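Local coordinates for ABC transporter periplasmic-binding protein YtfQ (Mycobacterium smegmatis, PDB 6HB0) that probably binds a carbohydrate, with L-arabinofuranose the likely ligand, and hands it to a membrane ABC transporter for uptake, at residues Val76-Phe81 / Lys276-Gly281; Ala91-Thr96 / Ile101-Thr106; Arg131-Trp136 / Lys238-Asp243; Ala200-Thr205 / Met223-Ala228; Asp247-Leu252 / Ala298-Ala303. All blocks are in the same frame, centred on the assembly; numbering follows the deposited sequence.

Interaction 1 of 5, residues Val76-Phe81 / Lys276-Gly281; sequences VDVIAF and KKVAAG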
# COMPACT_ATOMS: atom_id res chain seq x y z
N VAL A 76 -4.73 -19.71 -21.72
CA VAL A 76 -4.75 -18.26 -21.64
C VAL A 76 -3.43 -17.72 -22.21
O VAL A 76 -2.44 -18.44 -22.31
CB VAL A 76 -4.96 -17.74 -20.21
CG1 VAL A 76 -6.24 -18.28 -19.60
CG2 VAL A 76 -3.78 -18.07 -19.34
N ASP A 77 -3.43 -16.45 -22.59
CA ASP A 77 -2.26 -15.81 -23.15
C ASP A 77 -1.27 -15.34 -22.09
O ASP A 77 -0.07 -15.33 -22.32
CB ASP A 77 -2.69 -14.62 -24.01
CG ASP A 77 -3.60 -15.05 -25.19
OD1 ASP A 77 -3.24 -15.96 -25.95
OD2 ASP A 77 -4.69 -14.50 -25.32
N VAL A 78 -1.80 -14.93 -20.95
CA VAL A 78 -1.02 -14.36 -19.85
C VAL A 78 -1.65 -14.79 -18.53
O VAL A 78 -2.86 -14.89 -18.42
CB VAL A 78 -1.04 -12.81 -19.89
CG1 VAL A 78 -0.13 -12.21 -18.82
CG2 VAL A 78 -0.60 -12.32 -21.27
N ILE A 79 -0.83 -15.07 -17.54
CA ILE A 79 -1.31 -15.41 -16.22
C ILE A 79 -0.75 -14.36 -15.25
O ILE A 79 0.44 -14.01 -15.30
CB ILE A 79 -0.84 -16.81 -15.79
CG1 ILE A 79 -1.70 -17.87 -16.48
CG2 ILE A 79 -0.98 -17.00 -14.27
CD1 ILE A 79 -1.08 -19.27 -16.39
N ALA A 80 -1.61 -13.84 -14.40
CA ALA A 80 -1.17 -12.98 -13.35
C ALA A 80 -1.78 -13.50 -12.08
O ALA A 80 -2.86 -14.07 -12.07
CB ALA A 80 -1.61 -11.55 -13.62
N PHE A 81 -1.05 -13.32 -10.99
CA PHE A 81 -1.62 -13.62 -9.70
C PHE A 81 -0.96 -12.83 -8.60
O PHE A 81 0.11 -12.28 -8.76
CB PHE A 81 -1.56 -15.12 -9.39
CG PHE A 81 -0.17 -15.67 -9.20
CD1 PHE A 81 0.64 -15.94 -10.29
CD2 PHE A 81 0.27 -16.07 -7.92
CE1 PHE A 81 1.88 -16.50 -10.13
CE2 PHE A 81 1.52 -16.64 -7.76
CZ PHE A 81 2.33 -16.83 -8.87
N LYS A 276 -0.48 -7.01 -22.30
CA LYS A 276 -0.33 -6.86 -23.76
C LYS A 276 1.13 -6.92 -24.20
O LYS A 276 1.46 -7.59 -25.17
CB LYS A 276 -0.99 -5.57 -24.22
CG LYS A 276 -2.47 -5.65 -24.15
CD LYS A 276 -3.11 -4.31 -24.49
CE LYS A 276 -4.63 -4.46 -24.42
NZ LYS A 276 -5.29 -3.13 -24.46
N LYS A 277 2.02 -6.26 -23.47
CA LYS A 277 3.42 -6.25 -23.81
C LYS A 277 4.01 -7.64 -23.73
O LYS A 277 4.69 -8.09 -24.67
CB LYS A 277 4.21 -5.30 -22.93
CG LYS A 277 3.90 -3.86 -23.23
CD LYS A 277 4.71 -2.94 -22.35
CE LYS A 277 4.48 -1.49 -22.75
NZ LYS A 277 5.19 -0.70 -21.71
N VAL A 278 3.76 -8.35 -22.62
CA VAL A 278 4.40 -9.64 -22.46
C VAL A 278 3.80 -10.68 -23.45
O VAL A 278 4.49 -11.55 -23.92
CB VAL A 278 4.42 -10.15 -20.99
CG1 VAL A 278 5.20 -9.19 -20.14
CG2 VAL A 278 3.04 -10.40 -20.46
N ALA A 279 2.52 -10.56 -23.78
CA ALA A 279 1.93 -11.47 -24.75
C ALA A 279 2.56 -11.27 -26.15
O ALA A 279 2.71 -12.21 -26.91
CB ALA A 279 0.43 -11.26 -24.83
N ALA A 280 2.96 -10.05 -26.45
CA ALA A 280 3.62 -9.73 -27.70
C ALA A 280 5.13 -10.01 -27.67
O ALA A 280 5.78 -9.82 -28.69
CB ALA A 280 3.36 -8.26 -28.06
N GLY A 281 5.70 -10.48 -26.55
CA GLY A 281 7.13 -10.73 -26.46
C GLY A 281 7.92 -9.46 -26.27
O GLY A 281 9.13 -9.46 -26.46

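Interaction 2 of 5, residues Ala91-Thr96 / Ile101-Thr106; sequences AVLQET and IPVILT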
# COMPACT_ATOMS: atom_id res chain seq x y z
N ALA A 91 7.87 -24.53 -8.95
CA ALA A 91 7.38 -25.66 -9.72
C ALA A 91 6.25 -25.26 -10.66
O ALA A 91 6.32 -25.53 -11.87
CB ALA A 91 6.89 -26.75 -8.81
N VAL A 92 5.21 -24.63 -10.14
CA VAL A 92 4.14 -24.22 -11.03
C VAL A 92 4.58 -23.15 -12.07
O VAL A 92 4.10 -23.12 -13.23
CB VAL A 92 2.89 -23.82 -10.25
CG1 VAL A 92 2.99 -22.43 -9.65
CG2 VAL A 92 1.67 -23.86 -11.16
N LEU A 93 5.51 -22.31 -11.69
CA LEU A 93 6.11 -21.35 -12.61
C LEU A 93 6.95 -22.01 -13.71
O LEU A 93 7.04 -21.49 -14.81
CB LEU A 93 6.93 -20.32 -11.85
CG LEU A 93 6.07 -19.35 -10.98
CD1 LEU A 93 6.93 -18.35 -10.25
CD2 LEU A 93 5.00 -18.64 -11.75
N GLN A 94 7.54 -23.17 -13.43
CA GLN A 94 8.16 -23.96 -14.49
C GLN A 94 7.14 -24.49 -15.45
O GLN A 94 7.41 -24.49 -16.67
CB GLN A 94 9.01 -25.12 -13.96
CG GLN A 94 10.31 -24.62 -13.33
CD GLN A 94 11.27 -23.98 -14.33
OE1 GLN A 94 11.37 -24.41 -15.46
NE2 GLN A 94 12.00 -22.97 -13.89
N GLU A 95 5.98 -24.88 -14.94
CA GLU A 95 4.87 -25.32 -15.79
C GLU A 95 4.33 -24.20 -16.69
O GLU A 95 3.96 -24.44 -17.87
CB GLU A 95 3.75 -25.96 -14.99
CG GLU A 95 4.15 -27.25 -14.28
CD GLU A 95 3.22 -27.67 -13.13
OE1 GLU A 95 2.01 -27.38 -13.18
OE2 GLU A 95 3.69 -28.34 -12.18
N THR A 96 4.29 -22.97 -16.17
CA THR A 96 3.86 -21.87 -17.03
C THR A 96 4.92 -21.58 -18.09
O THR A 96 4.62 -21.35 -19.25
CB THR A 96 3.50 -20.59 -16.26
OG1 THR A 96 4.59 -20.21 -15.41
CG2 THR A 96 2.32 -20.85 -15.41
N ILE A 101 3.52 -19.45 -21.40
CA ILE A 101 2.62 -18.43 -20.91
C ILE A 101 3.38 -17.49 -19.96
O ILE A 101 3.87 -17.90 -18.90
CB ILE A 101 1.45 -19.06 -20.19
CG1 ILE A 101 0.68 -19.98 -21.15
CG2 ILE A 101 0.50 -18.00 -19.70
CD1 ILE A 101 -0.43 -20.75 -20.52
N PRO A 102 3.48 -16.21 -20.34
CA PRO A 102 4.14 -15.25 -19.42
C PRO A 102 3.35 -15.04 -18.16
O PRO A 102 2.12 -15.11 -18.17
CB PRO A 102 4.14 -13.94 -20.21
CG PRO A 102 3.71 -14.28 -21.61
CD PRO A 102 2.97 -15.56 -21.57
N VAL A 103 4.05 -14.72 -17.09
CA VAL A 103 3.48 -14.48 -15.79
C VAL A 103 3.80 -13.12 -15.22
O VAL A 103 4.93 -12.69 -15.24
CB VAL A 103 4.01 -15.51 -14.81
CG1 VAL A 103 3.53 -15.19 -13.37
CG2 VAL A 103 3.48 -16.89 -15.28
N ILE A 104 2.80 -12.47 -14.65
CA ILE A 104 2.95 -11.21 -13.98
C ILE A 104 2.51 -11.40 -12.54
O ILE A 104 1.40 -11.89 -12.28
CB ILE A 104 2.03 -10.15 -14.62
CG1 ILE A 104 2.40 -9.96 -16.08
CG2 ILE A 104 2.13 -8.83 -13.88
CD1 ILE A 104 1.57 -8.90 -16.73
N LEU A 105 3.36 -10.97 -11.61
CA LEU A 105 3.01 -10.97 -10.17
C LEU A 105 2.47 -9.65 -9.71
O LEU A 105 3.03 -8.60 -10.07
CB LEU A 105 4.25 -11.27 -9.36
CG LEU A 105 4.91 -12.60 -9.67
CD1 LEU A 105 6.16 -12.80 -8.87
CD2 LEU A 105 3.93 -13.74 -9.46
N THR A 106 1.43 -9.69 -8.88
CA THR A 106 0.90 -8.48 -8.33
C THR A 106 0.87 -8.52 -6.81
O THR A 106 0.71 -9.59 -6.17
CB THR A 106 -0.53 -8.20 -8.84
OG1 THR A 106 -1.40 -9.19 -8.34
CG2 THR A 106 -0.61 -8.24 -10.34

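Interaction 3 of 5, residues Arg131-Trp136 / Lys238-Asp243; sequences RRAGQW and KIVAVD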
# COMPACT_ATOMS: atom_id res chain seq x y z
N ARG A 131 9.73 5.96 4.53
CA ARG A 131 10.76 6.92 4.20
C ARG A 131 10.19 8.26 3.89
O ARG A 131 10.75 9.30 4.29
CB ARG A 131 11.59 6.44 3.01
CG ARG A 131 12.77 7.36 2.68
CD ARG A 131 13.75 6.64 1.82
NE ARG A 131 14.84 7.49 1.41
CZ ARG A 131 15.84 7.09 0.61
NH1 ARG A 131 15.90 5.84 0.13
NH2 ARG A 131 16.78 7.96 0.28
N ARG A 132 9.11 8.30 3.12
CA ARG A 132 8.50 9.61 2.78
C ARG A 132 7.93 10.28 4.04
O ARG A 132 7.97 11.51 4.17
CB ARG A 132 7.45 9.44 1.66
CG ARG A 132 8.07 8.97 0.34
CD ARG A 132 7.09 8.26 -0.58
NE ARG A 132 5.97 9.11 -0.77
CZ ARG A 132 4.70 8.73 -0.94
NH1 ARG A 132 4.30 7.47 -1.08
NH2 ARG A 132 3.81 9.70 -1.01
N ALA A 133 7.37 9.50 4.95
CA ALA A 133 6.85 10.06 6.18
C ALA A 133 8.02 10.70 6.97
O ALA A 133 7.92 11.83 7.41
CB ALA A 133 6.19 8.97 7.02
N GLY A 134 9.13 9.96 7.08
CA GLY A 134 10.33 10.44 7.79
C GLY A 134 10.91 11.70 7.16
O GLY A 134 11.26 12.67 7.86
N GLN A 135 10.94 11.70 5.84
CA GLN A 135 11.51 12.79 5.12
C GLN A 135 10.68 14.06 5.28
O GLN A 135 11.22 15.16 5.31
CB GLN A 135 11.67 12.39 3.64
CG GLN A 135 12.30 13.44 2.76
CD GLN A 135 13.71 13.78 3.23
OE1 GLN A 135 14.57 12.89 3.34
NE2 GLN A 135 13.94 15.07 3.55
N TRP A 136 9.37 13.93 5.42
CA TRP A 136 8.53 15.08 5.69
C TRP A 136 8.84 15.63 7.05
O TRP A 136 8.89 16.84 7.21
CB TRP A 136 7.05 14.73 5.61
CG TRP A 136 6.14 15.82 6.00
CD1 TRP A 136 5.60 16.77 5.17
CD2 TRP A 136 5.64 16.09 7.31
NE1 TRP A 136 4.79 17.60 5.90
CE2 TRP A 136 4.81 17.21 7.21
CE3 TRP A 136 5.82 15.49 8.56
CZ2 TRP A 136 4.15 17.75 8.32
CZ3 TRP A 136 5.19 16.05 9.68
CH2 TRP A 136 4.36 17.17 9.52
N LYS A 238 2.08 17.14 16.28
CA LYS A 238 1.82 16.92 14.88
C LYS A 238 1.72 15.41 14.61
O LYS A 238 2.31 14.59 15.32
CB LYS A 238 2.94 17.54 14.08
CG LYS A 238 2.95 19.06 14.20
CD LYS A 238 3.79 19.71 13.10
CE LYS A 238 3.75 21.24 13.15
NZ LYS A 238 2.69 21.84 14.01
N ILE A 239 0.94 15.05 13.60
CA ILE A 239 0.70 13.66 13.27
C ILE A 239 0.99 13.46 11.79
O ILE A 239 0.44 14.20 10.91
CB ILE A 239 -0.73 13.27 13.56
CG1 ILE A 239 -1.02 13.38 15.04
CG2 ILE A 239 -0.99 11.85 13.09
CD1 ILE A 239 -2.44 13.15 15.41
N VAL A 240 1.90 12.55 11.50
CA VAL A 240 2.16 12.15 10.11
C VAL A 240 1.75 10.67 10.03
O VAL A 240 2.12 9.88 10.93
CB VAL A 240 3.59 12.41 9.66
CG1 VAL A 240 4.63 11.82 10.61
CG2 VAL A 240 3.85 11.89 8.26
N ALA A 241 0.95 10.31 9.03
CA ALA A 241 0.39 8.93 8.93
C ALA A 241 0.49 8.35 7.56
O ALA A 241 0.66 9.06 6.59
CB ALA A 241 -1.03 8.90 9.42
N VAL A 242 0.41 7.04 7.48
CA VAL A 242 0.26 6.34 6.22
C VAL A 242 -1.19 5.98 5.99
O VAL A 242 -1.89 5.62 6.92
CB VAL A 242 1.13 5.09 6.23
CG1 VAL A 242 1.06 4.39 4.88
CG2 VAL A 242 2.58 5.44 6.59
N ASP A 243 -1.63 6.06 4.73
CA ASP A 243 -2.96 5.62 4.22
C ASP A 243 -3.86 6.85 3.97
O ASP A 243 -4.34 7.51 4.89
CB ASP A 243 -3.74 4.66 5.11
CG ASP A 243 -3.09 3.31 5.33
OD1 ASP A 243 -2.30 2.83 4.52
OD2 ASP A 243 -3.46 2.73 6.35

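Interaction 4 of 5, residues Ala200-Thr205 / Met223-Ala228; sequences AFLKST and MEAIEA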
# COMPACT_ATOMS: atom_id res chain seq x y z
N ALA A 200 -0.27 5.86 26.64
CA ALA A 200 0.93 5.42 27.32
C ALA A 200 2.10 6.36 27.02
O ALA A 200 2.89 6.66 27.89
CB ALA A 200 1.31 4.02 26.90
N PHE A 201 2.24 6.78 25.77
CA PHE A 201 3.33 7.66 25.38
C PHE A 201 3.21 9.02 26.11
O PHE A 201 4.22 9.60 26.52
CB PHE A 201 3.31 7.92 23.87
CG PHE A 201 3.76 6.79 23.01
CD1 PHE A 201 4.47 5.71 23.52
CD2 PHE A 201 3.53 6.83 21.65
CE1 PHE A 201 4.95 4.72 22.71
CE2 PHE A 201 3.99 5.82 20.83
CZ PHE A 201 4.73 4.78 21.36
N LEU A 202 2.01 9.56 26.16
CA LEU A 202 1.72 10.82 26.83
C LEU A 202 2.07 10.75 28.33
O LEU A 202 2.44 11.76 28.92
CB LEU A 202 0.26 11.21 26.67
CG LEU A 202 -0.15 11.69 25.26
CD1 LEU A 202 -1.66 11.58 25.07
CD2 LEU A 202 0.33 13.10 24.96
N LYS A 203 1.95 9.57 28.92
CA LYS A 203 2.34 9.37 30.31
C LYS A 203 3.84 9.24 30.50
O LYS A 203 4.37 9.78 31.46
CB LYS A 203 1.62 8.14 30.91
CG LYS A 203 0.23 8.46 31.42
CD LYS A 203 -0.61 7.20 31.61
CE LYS A 203 -2.09 7.54 31.74
NZ LYS A 203 -2.94 6.51 31.08
N SER A 204 4.51 8.54 29.59
CA SER A 204 5.91 8.18 29.74
C SER A 204 6.88 9.22 29.14
O SER A 204 8.05 9.24 29.47
CB SER A 204 6.17 6.85 29.05
OG SER A 204 6.28 7.04 27.65
N THR A 205 6.39 10.06 28.25
CA THR A 205 7.24 10.92 27.45
C THR A 205 6.80 12.37 27.64
O THR A 205 5.78 12.78 27.09
CB THR A 205 7.18 10.56 25.95
OG1 THR A 205 7.47 9.16 25.76
CG2 THR A 205 8.18 11.38 25.16
N MET A 223 -4.94 10.77 17.86
CA MET A 223 -5.60 12.06 17.84
C MET A 223 -6.62 12.18 18.98
O MET A 223 -6.67 13.18 19.68
CB MET A 223 -6.26 12.19 16.45
CG MET A 223 -7.12 13.38 16.17
SD MET A 223 -8.05 13.13 14.62
CE MET A 223 -9.59 12.46 15.25
N GLU A 224 -7.42 11.15 19.21
CA GLU A 224 -8.36 11.16 20.34
C GLU A 224 -7.67 11.15 21.68
O GLU A 224 -8.17 11.76 22.61
CB GLU A 224 -9.29 9.97 20.27
CG GLU A 224 -10.29 10.03 19.15
CD GLU A 224 -11.18 8.79 19.09
OE1 GLU A 224 -11.25 8.02 20.08
OE2 GLU A 224 -11.82 8.59 18.02
N ALA A 225 -6.54 10.44 21.80
CA ALA A 225 -5.81 10.42 23.07
C ALA A 225 -5.22 11.79 23.35
O ALA A 225 -5.21 12.25 24.50
CB ALA A 225 -4.71 9.38 23.07
N ILE A 226 -4.74 12.43 22.30
CA ILE A 226 -4.14 13.74 22.41
C ILE A 226 -5.20 14.74 22.86
O ILE A 226 -4.94 15.55 23.76
CB ILE A 226 -3.48 14.17 21.07
CG1 ILE A 226 -2.28 13.29 20.83
CG2 ILE A 226 -2.94 15.60 21.15
CD1 ILE A 226 -1.73 13.34 19.44
N GLU A 227 -6.38 14.67 22.25
CA GLU A 227 -7.50 15.50 22.65
C GLU A 227 -7.91 15.23 24.11
O GLU A 227 -8.13 16.16 24.87
CB GLU A 227 -8.68 15.31 21.70
CG GLU A 227 -8.49 16.04 20.38
CD GLU A 227 -9.52 15.75 19.27
OE1 GLU A 227 -10.13 14.66 19.19
OE2 GLU A 227 -9.66 16.62 18.41
N ALA A 228 -8.00 13.96 24.52
CA ALA A 228 -8.44 13.66 25.88
C ALA A 228 -7.45 14.21 26.91
O ALA A 228 -7.83 14.62 27.98
CB ALA A 228 -8.65 12.16 26.06

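Interaction 5 of 5, residues Asp247-Leu252 / Ala298-Ala303; sequences DGMQAL and AQAKAA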
# COMPACT_ATOMS: atom_id res chain seq x y z
N ASP A 247 -11.24 8.82 6.26
CA ASP A 247 -11.20 9.34 7.64
C ASP A 247 -9.88 9.99 7.99
O ASP A 247 -9.85 11.02 8.70
CB ASP A 247 -11.61 8.28 8.64
CG ASP A 247 -13.12 7.93 8.51
OD1 ASP A 247 -13.90 8.66 7.82
OD2 ASP A 247 -13.54 6.94 9.10
N GLY A 248 -8.80 9.43 7.44
CA GLY A 248 -7.47 10.02 7.54
C GLY A 248 -7.43 11.39 6.92
O GLY A 248 -7.02 12.38 7.52
N MET A 249 -7.87 11.45 5.68
CA MET A 249 -7.93 12.71 4.95
C MET A 249 -8.87 13.73 5.59
O MET A 249 -8.63 14.91 5.51
CB MET A 249 -8.36 12.46 3.50
CG MET A 249 -7.44 11.53 2.75
SD MET A 249 -6.20 12.55 1.98
CE MET A 249 -7.27 13.33 0.75
N GLN A 250 -9.95 13.26 6.22
CA GLN A 250 -10.84 14.15 6.91
C GLN A 250 -10.15 14.81 8.11
O GLN A 250 -10.24 16.03 8.32
CB GLN A 250 -12.14 13.46 7.36
CG GLN A 250 -13.16 14.42 7.99
CD GLN A 250 -13.60 15.49 7.02
OE1 GLN A 250 -14.10 15.20 5.94
NE2 GLN A 250 -13.34 16.73 7.36
N ALA A 251 -9.45 14.01 8.89
CA ALA A 251 -8.60 14.55 9.99
C ALA A 251 -7.59 15.57 9.52
O ALA A 251 -7.39 16.62 10.13
CB ALA A 251 -7.91 13.41 10.72
N LEU A 252 -6.95 15.28 8.41
CA LEU A 252 -5.99 16.16 7.82
C LEU A 252 -6.62 17.47 7.35
O LEU A 252 -6.10 18.55 7.59
CB LEU A 252 -5.30 15.41 6.68
CG LEU A 252 -4.25 16.04 5.84
CD1 LEU A 252 -3.14 16.52 6.72
CD2 LEU A 252 -3.75 15.05 4.81
N ALA A 298 -3.91 21.59 3.25
CA ALA A 298 -4.49 22.35 2.13
C ALA A 298 -4.86 21.40 1.00
O ALA A 298 -5.96 21.49 0.48
CB ALA A 298 -3.56 23.39 1.63
N GLN A 299 -3.98 20.45 0.67
CA GLN A 299 -4.26 19.52 -0.41
C GLN A 299 -5.46 18.61 -0.04
O GLN A 299 -6.31 18.31 -0.89
CB GLN A 299 -3.07 18.67 -0.75
CG GLN A 299 -1.83 19.30 -1.37
CD GLN A 299 -0.63 18.29 -1.40
OE1 GLN A 299 -0.04 17.91 -0.34
NE2 GLN A 299 -0.25 17.82 -2.63
N ALA A 300 -5.56 18.16 1.21
CA ALA A 300 -6.67 17.29 1.59
C ALA A 300 -8.02 18.03 1.52
O ALA A 300 -9.05 17.46 1.18
CB ALA A 300 -6.48 16.76 2.99
N LYS A 301 -8.00 19.30 1.89
CA LYS A 301 -9.20 20.15 1.92
C LYS A 301 -9.74 20.35 0.51
O LYS A 301 -10.95 20.36 0.32
CB LYS A 301 -8.87 21.50 2.58
CG LYS A 301 -10.06 22.23 3.14
CD LYS A 301 -9.58 23.50 3.83
CE LYS A 301 -9.16 23.23 5.27
NZ LYS A 301 -8.16 24.24 5.76
N ALA A 302 -8.85 20.49 -0.47
CA ALA A 302 -9.26 20.54 -1.88
C ALA A 302 -9.73 19.16 -2.43
O ALA A 302 -10.76 19.05 -3.08
CB ALA A 302 -8.14 21.08 -2.74
N ALA A 303 -8.94 18.13 -2.18
CA ALA A 303 -9.18 16.82 -2.78
C ALA A 303 -10.38 16.07 -2.17
O ALA A 303 -11.21 15.55 -2.89
CB ALA A 303 -7.94 15.96 -2.66

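Interaction 1 of 5, residues Val76-Phe81 / Lys276-Gly281
V278 and A279, on the final turn of helix 269-279, set their methyl groups against V78 at the start of strand 78-81. The helix reaches this turn through K276, whose side chain leaves the helix pointing away from the strand; its NZ bonds to the backbone oxygen of A48. Two residues on, V278 turns to the sheet. Its CG2 meets V78 CG1 at 4.0 Å, and the two valines cross at about a right angle, methyl against methyl. That branch of V278 sits between its own backbone N and carbonyl carbon (CG1 at chi1 -61°), which puts CG2 on the strand side. A279 follows with its CB 3.9 Å from V78 CG2, so the forked V78 gives one methyl chiefly to each of two successive helix residues. At chi1 -175° the two methyls of V78 diverge, CG1 toward V278 and CG2 chiefly toward A279. The helix then stops. A280 N makes the last regular helical bond, to K276 O at 3.2 Å; G281, with a positive phi of 78° and its N bonded to V278 O at 3.1 Å, belongs to a Schellman motif just past the contact. The interface is small and wholly apolar, with V78 and V278 buried and A279 at the solvent border. Strand 78-81 lies inside the parallel sheet between strands 21-26 and 103-106. V278 also touches P102 and A279 touches L20, so the end of helix 269-279 rests across the entrances to three neighbouring strands, while helix 61-73 packs on V76 and I79.

Interaction 2 of 5, residues Ala91-Thr96 / Ile101-Thr106
T96 on helix 90-98 and I101 just ahead of strand 103-106 close the second half of a beta-alpha-beta unit, strand 78-81, helix 90-98, strand 103-106, in the parallel sheet. One hydrogen bond crosses the contact: I101 N donates to T96 O at 3.1 Å, with an N-H...O angle of 160°. The donor is tilted 29° from the carbonyl plane. This bond pins the turn that leaves the helix and starts the strand, where the T96 and I101 CA atoms approach to 5.3 Å. The rest is packing, centred on V103. At a chi1 of 174° its two methyls part: CG1 goes to L93 CD2 at 4.1 Å, and CG2 goes to T96. L93 and T96 each cross V103 at about a right angle, one helical turn apart, and the contact is buried throughout. Nearby, Q94 bonds D114, which together with D90 has been seen to bind zinc, though that ion is not bound to this chain in the model; E95 forms a salt bridge with R69 of helix 61-73. T96 also touches I68 and I72 of that helix. V103 CG2 sits 3.8 Å from T96 CB and closer still, 3.5 Å, to T96 OG1.

Interaction 3 of 5, residues Arg131-Trp136 / Lys238-Asp243
The W136 indole meets V240 obliquely, CE3 and CZ3 both 4.0 Å from V240 CB, and the two side chains slide past each other in opposite directions. This is helix-on-sheet packing of an alpha/beta lobe: helix 126-140 lies against strand 238-242 of the mixed sheet. Y259 of the neighbouring strand stacks on the same indole, while K238 comes in slantwise at CH2, with its CD 4.4 Å away and its amine leading off from the helix. The two axes pass 8.8 Å apart and run nearly antiparallel, at 162°. A chi1 of 174° swings the indole so that its six-membered ring reaches V240 and K238. One turn earlier A133 faces the same valine, so V240 is met by both an aromatic ring and a small methyl. F169 and F212 add to the apolar surroundings of A133. Beside the contact, R132 makes a salt bridge to E128, a zinc ligand along with C263 and D292. A133 CB reaches V240 CG2 at 3.9 Å, and the same CG2 is 4.1 Å from A133 CA.

Interaction 4 of 5, residues Ala200-Thr205 / Met223-Ala228
L202 near the end of helix 191-204 comes alongside A225 and I226 of helix 216-228, and the backbones approach most nearly at the CA atoms of L202 and I226, 7.9 Å apart. T205 is the first residue to leave helical angles; its N still bonds F201 O at 2.8 Å, and its OG1 pairs with S204 OG at 3.1 Å, either hydroxyl being able to donate. Strand 210-213 links the two helices, which lie side by side on the mixed sheet, F201 reaching strands 179-186 and 148-154. Between these segments, L202 makes the close contacts. Its CG lies anti to the carbonyl carbon (chi1 -72°) and the chain stays extended, carrying CD1 onto the backbone of the other helix. CD1 stands 3.7 Å from A225 O and 4.2 Å from I226 N, with A225 CB at 4.3 Å. M198, one turn before L202, touches A225 and I226 as well. With no hydrogen bond crossing here, a leucine methyl against a peptide group and an alanine methyl amounts to weak, non-directional van der Waals packing; polar ties such as the E224-R191 salt bridge lie elsewhere on the helix pair.

Interaction 5 of 5, residues Asp247-Leu252 / Ala298-Ala303
A300 presses its methyl against the side chain of L252, its CB lying 3.7 Å from both CG and CD2. L252 meets it with the branch point and one arm because CG stands anti to the backbone N (chi1 179°). The same A300 CB also approaches the backbone of the first helix, 3.8 Å from M249 O, so it touches both a carbonyl oxygen and a leucine branch. M249 has two deposited conformers; in one, the chain bends back and CE comes 4.2 Å from A300 CB and 4.4 Å from A303 CB, a detail that remains doubtful. The axes of segments 247-252 and 298-303 approach to 8.6 Å at an angle of 120°, and the CA atoms of M249 and A300 to only 5.8 Å, an approach suited to an alanine at the crossing. Helix 297-319 thus packs on helix 246-253 beside the mixed sheet, whose F295 touches M249, L252 and A303. D247, the first residue of the segment, binds zinc in crystals of this protein, though not in this chain. No hydrogen bond or charge pair crosses between the segments; the contact is close, largely buried apolar packing round A300.

Overall arrangement
From the N terminus, strand 78-81 opens interaction 1, whose long loop closes only at helix 269-279. Interaction 2 nests within it, closing the short return from helix 90-98 to strand 103-106; the two touch where I79 O and F81 O meet I104 N and T106 N. After the chain passes to the other lobe, interaction 3 closes from helix 126-140 to strand 238-242, with interaction 4 nested inside it and touching it through I239. Interaction 5 starts just after interaction 3, touches interaction 4 (M223 on A251) and crosses interaction 1, since helix 269-279 returns to the first lobe before helix 297-319 packs on the second. Centres of interactions 1 and 4 lie about 51 Å apart.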